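Local coordinates for protein galactan 1,3-beta-galactosidase (PDB 7BYV) that probably cleaves galactose units from beta-1,3-galactan as an exo-acting family 43 glycoside hydrolase, and carries a calcium-bearing carbohydrate-binding module, at residues Thr371-Gly376 and Ser408-Ser413; Trp240-Ala245 and Arg270-Pro275; Gly107-Gly112 and Gly133-Asp138. The protein carries 1 engineered substitution. All coordinates share one frame; numbering follows the deposited sequence.

How the contacts relate
Three loops are closed one after another along the chain; none nests in or crosses another. Contact 3 comes first. It brings the turn before strand 110-116 against the loop 133-138, 20 residues on, where one propeller blade gives way to the next. Contact 2 follows and closes a 24-residue loop within a later blade. These two lie about 24 Å apart between centres, and both touch the galactose of chain C, so they reach the same sugar site from different blades. Contact 1 comes last. It spans 31 residues and pairs two strands of the carbohydrate-binding module, with its centre about 49 Å from that of contact 3.

Contact 1: residues Thr371-Gly376 and Ser408-Ser413; sequences TVSVNG and SITFGS
T371 meets the turn G412-S413 with its side chain. Its CB lies 3.4 Å from S413 O, and CG2 touches the same oxygen at 3.5 Å. The hydroxyl at the tip does the bonding: OG1 donates to S413 O at 2.7 Å, tilted from that carbonyl's plane. OG1 is also a weak acceptor for the G412 amide. Placing OG1 between the backbone N and the carbonyl carbon (chi1 52°) turns it to this turn. One water donates to T371 OG1 and to T410 O, and also bonds S413 OG.

The strands run antiparallel. S373 and T410 form a hydrogen-bonded pair, with S373 N to T410 O at 3.1 Å and a return bond from T410 N to S373 O. V372 with F411, and V374 with I409, are non-hydrogen-bonded pairs. V372 spreads its two methyls: CG2 lies beside F411 CE2 at 3.7 Å, and CG1 meets I409 CG2 at 3.7 Å.

At the other end the N375 side chain comes back to the partner strand. OD1 accepts the S408 amide at 2.6 Å in a nearly straight bond (170°). S408 OG adds a weak bond to OD1, while ND2 is bonded to N407 OD1. Replacing N375 by an alanine is likely to leave the S408 N-H without this acceptor and N407 OD1 without its amide donor.

This is part of the beta-sandwich of the carbohydrate-binding module. Strand 406-411 lies between 340-350 and 368-374, and strand 380-384 borders the latter. V374 and I409 pack on L400, and F411 on L422 and I425, so the face that carries them is covered by strands 394-403 and 421-427 of the second sheet.

Contact 2: residues Trp240-Ala245 and Arg270-Pro275; sequences WYSQNA and RYIWYP. With GAL (beta-D-galactopyranose), chain C.
I272 and S242 make the closest apolar contact. S242 CB sits against the branched part of the isoleucine, 3.7 Å from I272 CG1 and 4.0 Å from I272 CG2. With CG1 turned beside the backbone N (chi1 -48°), the same methylene also comes within 3.9 Å of Y241 O. The S242 hydroxyl is used elsewhere: OG is bonded to T239 O and Y256 OH.

A second apolar contact joins W240 and Y274. W240 CB touches Y274 CE2 at 3.9 Å. The rings themselves meet obliquely, with planes at 75° and the indole five-membered ring 5.8 Å from the tyrosine ring between centroids.

The polar link between the segments is a water. It donates to W240 O, and it lies at the edge of the Y274 ring, in its plane, 2.7 Å from Y274 OH. The phenol end is thus tied to the backbone of W240 through this bridge.

The sugar contact belongs to Q243, which points the other way from I272. Its extended chain carries the amide to the galactose of chain C, where NE2 makes a weak bond to O2 at 3.4 Å. Both ends of the amide are gripped: W261 NE1 is bonded to OE1 and S204 OG to NE2. This fixes how the group is turned toward the sugar.

Both segments belong to one blade of the catalytic propeller, on either side of its strand 253-260. This strand lies between strands 243-250 and 270-277, bonding Q243 and A245 on one side and I272 and Y274 on the other. I285 of strand 284-285 touches both W240 and Y274. Short helix 238-241 faces the binding module: W240 and Y241 rest on I394 of strand 394-403, and Y241 OH is bonded to D386.

Contact 3: residues Gly107-Gly112 and Gly133-Asp138; sequences GAAMVG and GADSRD. With GAL (beta-D-galactopyranose), chain C; GAL (beta-D-galactopyranose), chain B.
D135 leads the loop 133-138 onto A109, with OD1 3.7 Å from the alanine CB. Its carboxylate is shared out. OD1 forms a salt bridge with K130, and OD2 accepts the N159 amide as well as R137 NH1.

S136 comes next and makes the direct backbone bond. Its N donates to A109 O at 3.1 Å with an angle of 161° at the hydrogen. The donor stands well above the carbonyl plane, 65° out of it, so it does not use a lone pair. The S136 hydroxyl lies anti to the backbone N (chi1 177°), beside V111 CG2. S136 OG donates to a water that in turn donates to M110 O at 3.0 Å.

The loop is a crossing between blades of the five-bladed propeller of family 43. It leaves strand 124-129, the outermost strand of one blade, and enters strand 139-143, which begins the next. The segment 107-112 belongs to the first blade: V111 is paired with F129. R137 and D138 are already bonded to A156 in the second.

R137 sends out an extended chain, its guanidinium end against A109. The CB of A109 sits over the centre of one guanidinium face, 3.3 Å above its plane. NH1 reaches D135 OD2 at 3.1 Å, forming a salt bridge in the guanidinium plane, while NH2 is bonded to Y106 O. The bonds to D135 and Y106 keep this face toward the alanine. Further back along the side chain, CD lies 3.6 Å from C6 of the galactose of chain B.

D138 ends the segment beyond A109 and reaches the other sugar. O2 of the galactose of chain C donates to D138 OD2 at 2.8 Å. The A189 amide grips the same oxygen, and R83 NE forms only a long, weak ion pair with it.

Contact 1: residues Thr371-Gly376 and Ser408-Ser413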
loop_
_atom_site.group_PDB
_atom_site.type_symbol
_atom_site.label_atom_id
_atom_site.label_comp_id
_atom_site.label_asym_id
_atom_site.label_seq_id
_atom_site.Cartn_x
_atom_site.Cartn_y
_atom_site.Cartn_z
ATOM N N THR A 371 -0.843 11.767 21.374
ATOM C CA THR A 371 0.319 12.623 21.567
ATOM C C THR A 371 1.532 11.795 21.993
ATOM O O THR A 371 1.422 10.870 22.806
ATOM C CB THR A 371 0.004 13.653 22.635
ATOM O OG1 THR A 371 -0.489 12.966 23.796
ATOM C CG2 THR A 371 -1.049 14.605 22.150
ATOM N N VAL A 372 2.695 12.128 21.441
ATOM C CA VAL A 372 3.935 11.441 21.768
ATOM C C VAL A 372 4.939 12.508 22.167
ATOM O O VAL A 372 5.290 13.368 21.350
ATOM C CB VAL A 372 4.467 10.589 20.599
ATOM C CG1 VAL A 372 5.775 9.889 20.982
ATOM C CG2 VAL A 372 3.428 9.579 20.179
ATOM N N SER A 373 5.384 12.462 23.423
ATOM C CA SER A 373 6.372 13.383 23.966
ATOM C C SER A 373 7.598 12.612 24.457
ATOM O O SER A 373 7.477 11.693 25.272
ATOM C CB SER A 373 5.755 14.206 25.099
ATOM O OG SER A 373 6.759 14.778 25.928
ATOM N N VAL A 374 8.768 12.979 23.957
ATOM C CA VAL A 374 10.026 12.378 24.391
ATOM C C VAL A 374 10.642 13.243 25.481
ATOM O O VAL A 374 10.845 14.448 25.289
ATOM C CB VAL A 374 11.001 12.219 23.211
ATOM C CG1 VAL A 374 12.270 11.483 23.668
ATOM C CG2 VAL A 374 10.314 11.523 22.013
ATOM N N ASN A 375 10.932 12.627 26.628
ATOM C CA ASN A 375 11.615 13.286 27.740
ATOM C C ASN A 375 11.032 14.668 28.014
ATOM O O ASN A 375 11.747 15.657 28.120
ATOM C CB ASN A 375 13.114 13.375 27.463
ATOM C CG ASN A 375 13.739 12.011 27.217
ATOM O OD1 ASN A 375 13.513 11.062 27.971
ATOM N ND2 ASN A 375 14.521 11.905 26.148
ATOM N N GLY A 376 9.709 14.740 28.088
ATOM C CA GLY A 376 9.047 15.998 28.362
ATOM C C GLY A 376 9.098 17.026 27.256
ATOM O O GLY A 376 8.709 18.174 27.483
ATOM N N SER A 408 12.594 8.644 28.276
ATOM C CA SER A 408 11.199 8.348 28.564
ATOM C C SER A 408 10.364 8.717 27.343
ATOM O O SER A 408 10.774 9.545 26.522
ATOM C CB SER A 408 10.687 9.138 29.769
ATOM O OG SER A 408 10.425 10.474 29.362
ATOM N N ILE A 409 9.185 8.100 27.215
ATOM C CA ILE A 409 8.225 8.474 26.173
ATOM C C ILE A 409 6.828 8.465 26.783
ATOM O O ILE A 409 6.431 7.481 27.416
ATOM C CB ILE A 409 8.277 7.551 24.938
ATOM C CG1 ILE A 409 9.708 7.360 24.442
ATOM C CG2 ILE A 409 7.438 8.149 23.809
ATOM C CD1 ILE A 409 9.776 6.897 23.030
ATOM N N THR A 410 6.087 9.564 26.583
ATOM C CA THR A 410 4.812 9.804 27.244
ATOM C C THR A 410 3.691 9.842 26.215
ATOM O O THR A 410 3.773 10.573 25.223
ATOM C CB THR A 410 4.824 11.117 28.042
ATOM O OG1 THR A 410 6.090 11.292 28.691
ATOM C CG2 THR A 410 3.747 11.080 29.082
ATOM N N PHE A 411 2.637 9.073 26.463
ATOM C CA PHE A 411 1.521 8.991 25.534
ATOM C C PHE A 411 0.263 9.520 26.189
ATOM O O PHE A 411 0.009 9.244 27.364
ATOM C CB PHE A 411 1.298 7.571 25.070
ATOM C CG PHE A 411 2.459 7.004 24.346
ATOM C CD1 PHE A 411 3.502 6.413 25.035
ATOM C CD2 PHE A 411 2.527 7.075 22.969
ATOM C CE1 PHE A 411 4.591 5.893 24.352
ATOM C CE2 PHE A 411 3.612 6.559 22.281
ATOM C CZ PHE A 411 4.645 5.965 22.971
ATOM N N GLY A 412 -0.513 10.299 25.422
ATOM C CA GLY A 412 -1.833 10.702 25.832
ATOM C C GLY A 412 -1.914 12.007 26.587
ATOM O O GLY A 412 -3.015 12.552 26.730
ATOM N N SER A 413 -0.802 12.529 27.087
ATOM C CA SER A 413 -0.862 13.802 27.781
ATOM C C SER A 413 -1.301 14.902 26.826
ATOM O O SER A 413 -0.985 14.880 25.632
ATOM C CB SER A 413 0.492 14.147 28.375
ATOM O OG SER A 413 1.240 14.875 27.438
HETATM O O HOH W 1 1.971 12.602 25.391
#

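Contact 2: residues Trp240-Ala245 and Arg270-Pro275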
loop_
_atom_site.group_PDB
_atom_site.type_symbol
_atom_site.label_atom_id
_atom_site.label_comp_id
_atom_site.label_asym_id
_atom_site.label_seq_id
_atom_site.Cartn_x
_atom_site.Cartn_y
_atom_site.Cartn_z
ATOM N N TRP A 240 -2.797 -5.753 7.241
ATOM C CA TRP A 240 -2.144 -4.700 8.019
ATOM C C TRP A 240 -2.700 -3.336 7.624
ATOM O O TRP A 240 -1.972 -2.381 7.354
ATOM C CB TRP A 240 -0.615 -4.767 7.869
ATOM C CG TRP A 240 -0.109 -6.062 8.459
ATOM C CD1 TRP A 240 0.329 -7.173 7.776
ATOM C CD2 TRP A 240 -0.060 -6.405 9.845
ATOM N NE1 TRP A 240 0.664 -8.164 8.656
ATOM C CE2 TRP A 240 0.435 -7.718 9.933
ATOM C CE3 TRP A 240 -0.379 -5.724 11.021
ATOM C CZ2 TRP A 240 0.613 -8.362 11.145
ATOM C CZ3 TRP A 240 -0.193 -6.366 12.224
ATOM C CH2 TRP A 240 0.306 -7.669 12.277
ATOM N N TYR A 241 -4.021 -3.270 7.592
ATOM C CA TYR A 241 -4.721 -2.103 7.097
ATOM C C TYR A 241 -4.107 -1.624 5.792
ATOM O O TYR A 241 -3.357 -0.642 5.781
ATOM C CB TYR A 241 -4.717 -0.999 8.147
ATOM C CG TYR A 241 -5.843 -0.013 7.966
ATOM C CD1 TYR A 241 -6.256 0.400 6.684
ATOM C CD2 TYR A 241 -6.511 0.504 9.066
ATOM C CE1 TYR A 241 -7.291 1.304 6.522
ATOM C CE2 TYR A 241 -7.544 1.410 8.908
ATOM C CZ TYR A 241 -7.927 1.804 7.646
ATOM O OH TYR A 241 -8.952 2.706 7.534
ATOM N N SER A 242 -4.424 -2.305 4.689
ATOM C CA SER A 242 -3.975 -1.856 3.374
ATOM C C SER A 242 -4.760 -2.571 2.276
ATOM O O SER A 242 -5.588 -3.449 2.526
ATOM C CB SER A 242 -2.474 -2.079 3.184
ATOM O OG SER A 242 -2.221 -3.448 2.956
ATOM N N GLN A 243 -4.488 -2.170 1.047
ATOM C CA GLN A 243 -5.092 -2.817 -0.095
ATOM C C GLN A 243 -4.032 -2.910 -1.173
ATOM O O GLN A 243 -3.342 -1.923 -1.449
ATOM C CB GLN A 243 -6.318 -2.051 -0.602
ATOM C CG GLN A 243 -7.175 -2.890 -1.520
ATOM C CD GLN A 243 -8.248 -2.112 -2.241
ATOM O OE1 GLN A 243 -8.117 -0.911 -2.486
ATOM N NE2 GLN A 243 -9.322 -2.798 -2.589
ATOM N N ASN A 244 -3.915 -4.092 -1.774
ATOM C CA ASN A 244 -2.911 -4.340 -2.801
ATOM C C ASN A 244 -2.895 -3.241 -3.854
ATOM O O ASN A 244 -3.944 -2.720 -4.248
ATOM C CB ASN A 244 -3.179 -5.681 -3.473
ATOM C CG ASN A 244 -2.002 -6.171 -4.260
ATOM O OD1 ASN A 244 -0.851 -6.084 -3.814
ATOM N ND2 ASN A 244 -2.273 -6.689 -5.454
ATOM N N ALA A 245 -1.690 -2.893 -4.317
ATOM C CA ALA A 245 -1.578 -1.975 -5.446
ATOM C C ALA A 245 -0.668 -2.590 -6.488
ATOM O O ALA A 245 -1.025 -2.685 -7.666
ATOM C CB ALA A 245 -1.042 -0.603 -5.018
ATOM N N ARG A 270 -1.818 6.519 2.938
ATOM C CA ARG A 270 -0.452 6.078 3.163
ATOM C C ARG A 270 -0.054 4.966 2.198
ATOM O O ARG A 270 -0.880 4.381 1.493
ATOM C CB ARG A 270 -0.270 5.591 4.598
ATOM C CG ARG A 270 -0.299 6.691 5.628
ATOM C CD ARG A 270 0.393 7.943 5.107
ATOM N NE ARG A 270 0.184 9.035 6.045
ATOM C CZ ARG A 270 0.355 10.316 5.756
ATOM N NH1 ARG A 270 0.752 10.681 4.553
ATOM N NH2 ARG A 270 0.121 11.232 6.678
ATOM N N TYR A 271 1.243 4.684 2.179
ATOM C CA TYR A 271 1.845 3.647 1.355
ATOM C C TYR A 271 2.336 2.541 2.277
ATOM O O TYR A 271 3.133 2.798 3.185
ATOM C CB TYR A 271 2.993 4.222 0.520
ATOM C CG TYR A 271 2.523 5.380 -0.321
ATOM C CD1 TYR A 271 1.673 5.170 -1.404
ATOM C CD2 TYR A 271 2.873 6.678 0.002
ATOM C CE1 TYR A 271 1.211 6.223 -2.144
ATOM C CE2 TYR A 271 2.417 7.747 -0.729
ATOM C CZ TYR A 271 1.587 7.520 -1.806
ATOM O OH TYR A 271 1.134 8.591 -2.548
ATOM N N ILE A 272 1.843 1.328 2.070
ATOM C CA ILE A 272 2.176 0.187 2.912
ATOM C C ILE A 272 2.994 -0.765 2.052
ATOM O O ILE A 272 2.446 -1.426 1.161
ATOM C CB ILE A 272 0.921 -0.490 3.462
ATOM C CG1 ILE A 272 -0.029 0.555 4.045
ATOM C CG2 ILE A 272 1.287 -1.481 4.513
ATOM C CD1 ILE A 272 0.630 1.389 5.097
ATOM N N TRP A 273 4.310 -0.806 2.272
ATOM C CA TRP A 273 5.205 -1.684 1.522
ATOM C C TRP A 273 5.879 -2.652 2.486
ATOM O O TRP A 273 6.491 -2.228 3.475
ATOM C CB TRP A 273 6.284 -0.910 0.748
ATOM C CG TRP A 273 5.825 -0.075 -0.404
ATOM C CD1 TRP A 273 4.539 0.258 -0.728
ATOM C CD2 TRP A 273 6.661 0.572 -1.371
ATOM N NE1 TRP A 273 4.522 1.063 -1.845
ATOM C CE2 TRP A 273 5.815 1.276 -2.254
ATOM C CE3 TRP A 273 8.044 0.623 -1.578
ATOM C CZ2 TRP A 273 6.309 2.021 -3.328
ATOM C CZ3 TRP A 273 8.532 1.361 -2.646
ATOM C CH2 TRP A 273 7.665 2.046 -3.507
ATOM N N TYR A 274 5.790 -3.941 2.183
ATOM C CA TYR A 274 6.359 -4.970 3.030
ATOM C C TYR A 274 7.066 -6.004 2.172
ATOM O O TYR A 274 6.659 -6.249 1.027
ATOM C CB TYR A 274 5.292 -5.688 3.867
ATOM C CG TYR A 274 4.703 -4.848 4.967
ATOM C CD1 TYR A 274 5.517 -4.182 5.879
ATOM C CD2 TYR A 274 3.321 -4.721 5.091
ATOM C CE1 TYR A 274 4.965 -3.412 6.878
ATOM C CE2 TYR A 274 2.764 -3.980 6.085
ATOM C CZ TYR A 274 3.574 -3.315 6.972
ATOM O OH TYR A 274 2.969 -2.571 7.953
ATOM N N PRO A 275 8.119 -6.632 2.695
ATOM C CA PRO A 275 8.635 -7.816 2.024
ATOM C C PRO A 275 7.501 -8.801 1.907
ATOM O O PRO A 275 6.715 -8.980 2.837
ATOM C CB PRO A 275 9.739 -8.323 2.961
ATOM C CG PRO A 275 10.071 -7.177 3.829
ATOM C CD PRO A 275 8.786 -6.408 3.985
HETATM C C1 GAL C . -12.613 0.456 -4.437
HETATM C C2 GAL C . -11.231 0.529 -5.223
HETATM C C3 GAL C . -10.573 1.888 -5.143
HETATM C C4 GAL C . -11.630 2.982 -5.385
HETATM C C5 GAL C . -12.646 2.973 -4.197
HETATM C C6 GAL C . -14.046 3.615 -4.456
HETATM O O2 GAL C . -10.274 -0.411 -4.800
HETATM O O3 GAL C . -9.575 1.987 -6.162
HETATM O O4 GAL C . -12.294 2.784 -6.662
HETATM O O5 GAL C . -12.874 1.628 -3.598
HETATM O O6 GAL C . -14.933 3.421 -3.341
HETATM O O HOH W 2 0.652 -1.464 8.626
#

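Contact 3: residues Gly107-Gly112 and Gly133-Asp138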
loop_
_atom_site.group_PDB
_atom_site.type_symbol
_atom_site.label_atom_id
_atom_site.label_comp_id
_atom_site.label_asym_id
_atom_site.label_seq_id
_atom_site.Cartn_x
_atom_site.Cartn_y
_atom_site.Cartn_z
ATOM N N GLY A 107 -20.030 3.940 -12.742
ATOM C CA GLY A 107 -20.935 3.233 -13.634
ATOM C C GLY A 107 -20.424 3.014 -15.049
ATOM O O GLY A 107 -21.007 2.213 -15.779
ATOM N N ALA A 108 -19.348 3.691 -15.456
ATOM C CA ALA A 108 -18.851 3.552 -16.823
ATOM C C ALA A 108 -17.970 2.313 -16.990
ATOM O O ALA A 108 -18.061 1.618 -18.007
ATOM C CB ALA A 108 -18.089 4.815 -17.231
ATOM N N ALA A 109 -17.088 2.047 -16.022
ATOM C CA ALA A 109 -16.399 0.762 -15.871
ATOM C C ALA A 109 -15.622 0.396 -17.141
ATOM O O ALA A 109 -15.911 -0.572 -17.838
ATOM C CB ALA A 109 -17.391 -0.342 -15.483
ATOM N N MET A 110 -14.605 1.198 -17.412
ATOM C CA MET A 110 -13.823 1.051 -18.625
ATOM C C MET A 110 -12.344 0.958 -18.290
ATOM O O MET A 110 -11.906 1.192 -17.165
ATOM C CB MET A 110 -14.042 2.225 -19.588
ATOM C CG MET A 110 -15.491 2.523 -19.917
ATOM S SD MET A 110 -15.633 3.810 -21.180
ATOM C CE MET A 110 -16.343 2.871 -22.529
ATOM N N VAL A 111 -11.597 0.625 -19.277
ATOM C CA VAL A 111 -10.158 0.759 -19.237
ATOM C C VAL A 111 -9.804 1.969 -20.076
ATOM O O VAL A 111 -10.570 2.383 -20.946
ATOM C CB VAL A 111 -9.478 -0.522 -19.751
ATOM C CG1 VAL A 111 -8.072 -0.259 -20.087
ATOM C CG2 VAL A 111 -9.524 -1.576 -18.692
ATOM N N GLY A 112 -8.674 2.582 -19.768
ATOM C CA GLY A 112 -8.105 3.598 -20.625
ATOM C C GLY A 112 -6.678 3.241 -20.975
ATOM O O GLY A 112 -5.971 2.579 -20.215
ATOM N N GLY A 133 -16.078 -5.686 -24.472
ATOM C CA GLY A 133 -17.450 -5.344 -24.136
ATOM C C GLY A 133 -17.832 -5.404 -22.663
ATOM O O GLY A 133 -18.946 -4.988 -22.314
ATOM N N ALA A 134 -16.969 -5.902 -21.784
ATOM C CA ALA A 134 -17.365 -6.151 -20.406
ATOM C C ALA A 134 -16.882 -5.039 -19.483
ATOM O O ALA A 134 -15.977 -4.269 -19.820
ATOM C CB ALA A 134 -16.821 -7.497 -19.923
ATOM N N ASP A 135 -17.504 -4.980 -18.303
ATOM C CA ASP A 135 -17.072 -4.091 -17.230
ATOM C C ASP A 135 -15.611 -4.308 -16.864
ATOM O O ASP A 135 -15.136 -5.440 -16.758
ATOM C CB ASP A 135 -17.912 -4.330 -15.981
ATOM C CG ASP A 135 -19.250 -3.678 -16.053
ATOM O OD1 ASP A 135 -19.491 -2.925 -17.021
ATOM O OD2 ASP A 135 -20.073 -3.929 -15.144
ATOM N N SER A 136 -14.909 -3.217 -16.620
ATOM C CA SER A 136 -13.561 -3.274 -16.087
ATOM C C SER A 136 -13.444 -2.156 -15.069
ATOM O O SER A 136 -13.521 -0.987 -15.449
ATOM C CB SER A 136 -12.534 -3.093 -17.190
ATOM O OG SER A 136 -11.237 -3.091 -16.645
ATOM N N ARG A 137 -13.273 -2.492 -13.784
ATOM C CA ARG A 137 -13.062 -1.469 -12.766
ATOM C C ARG A 137 -11.630 -1.598 -12.284
ATOM O O ARG A 137 -10.699 -1.180 -13.004
ATOM C CB ARG A 137 -14.135 -1.572 -11.677
ATOM C CG ARG A 137 -15.365 -0.749 -11.981
ATOM C CD ARG A 137 -16.590 -1.247 -11.236
ATOM N NE ARG A 137 -17.809 -0.606 -11.732
ATOM C CZ ARG A 137 -18.691 -1.194 -12.542
ATOM N NH1 ARG A 137 -18.510 -2.447 -12.952
ATOM N NH2 ARG A 137 -19.756 -0.525 -12.957
ATOM N N ASP A 138 -11.369 -2.175 -11.102
ATOM C CA ASP A 138 -9.985 -2.354 -10.665
ATOM C C ASP A 138 -9.249 -3.272 -11.635
ATOM O O ASP A 138 -9.747 -4.342 -12.004
ATOM C CB ASP A 138 -9.917 -2.923 -9.245
ATOM C CG ASP A 138 -10.098 -1.845 -8.156
ATOM O OD1 ASP A 138 -10.485 -0.697 -8.466
ATOM O OD2 ASP A 138 -9.866 -2.148 -6.972
HETATM C C1 GAL C . -12.613 0.456 -4.437
HETATM C C2 GAL C . -11.231 0.529 -5.223
HETATM C C3 GAL C . -10.573 1.888 -5.143
HETATM C C4 GAL C . -11.630 2.982 -5.385
HETATM C C5 GAL C . -12.646 2.973 -4.197
HETATM C C6 GAL C . -14.046 3.615 -4.456
HETATM O O2 GAL C . -10.274 -0.411 -4.800
HETATM O O3 GAL C . -9.575 1.987 -6.162
HETATM O O4 GAL C . -12.294 2.784 -6.662
HETATM O O5 GAL C . -12.874 1.628 -3.598
HETATM O O6 GAL C . -14.933 3.421 -3.341
HETATM C C1 GAL B . -17.238 -1.840 -4.979
HETATM C C2 GAL B . -15.737 -1.700 -4.599
HETATM C C3 GAL B . -15.202 -0.242 -4.854
HETATM C C4 GAL B . -15.558 0.290 -6.287
HETATM C C5 GAL B . -17.035 0.020 -6.611
HETATM C C6 GAL B . -17.443 0.310 -8.094
HETATM O O2 GAL B . -15.482 -2.061 -3.230
HETATM O O3 GAL B . -13.791 -0.183 -4.740
HETATM O O4 GAL B . -14.697 -0.285 -7.312
HETATM O O5 GAL B . -17.409 -1.379 -6.345
HETATM O O6 GAL B . -18.882 0.238 -8.300
HETATM O O HOH W 3 -20.891 -0.044 -16.862
HETATM O O HOH W 4 -10.724 -0.908 -15.432
#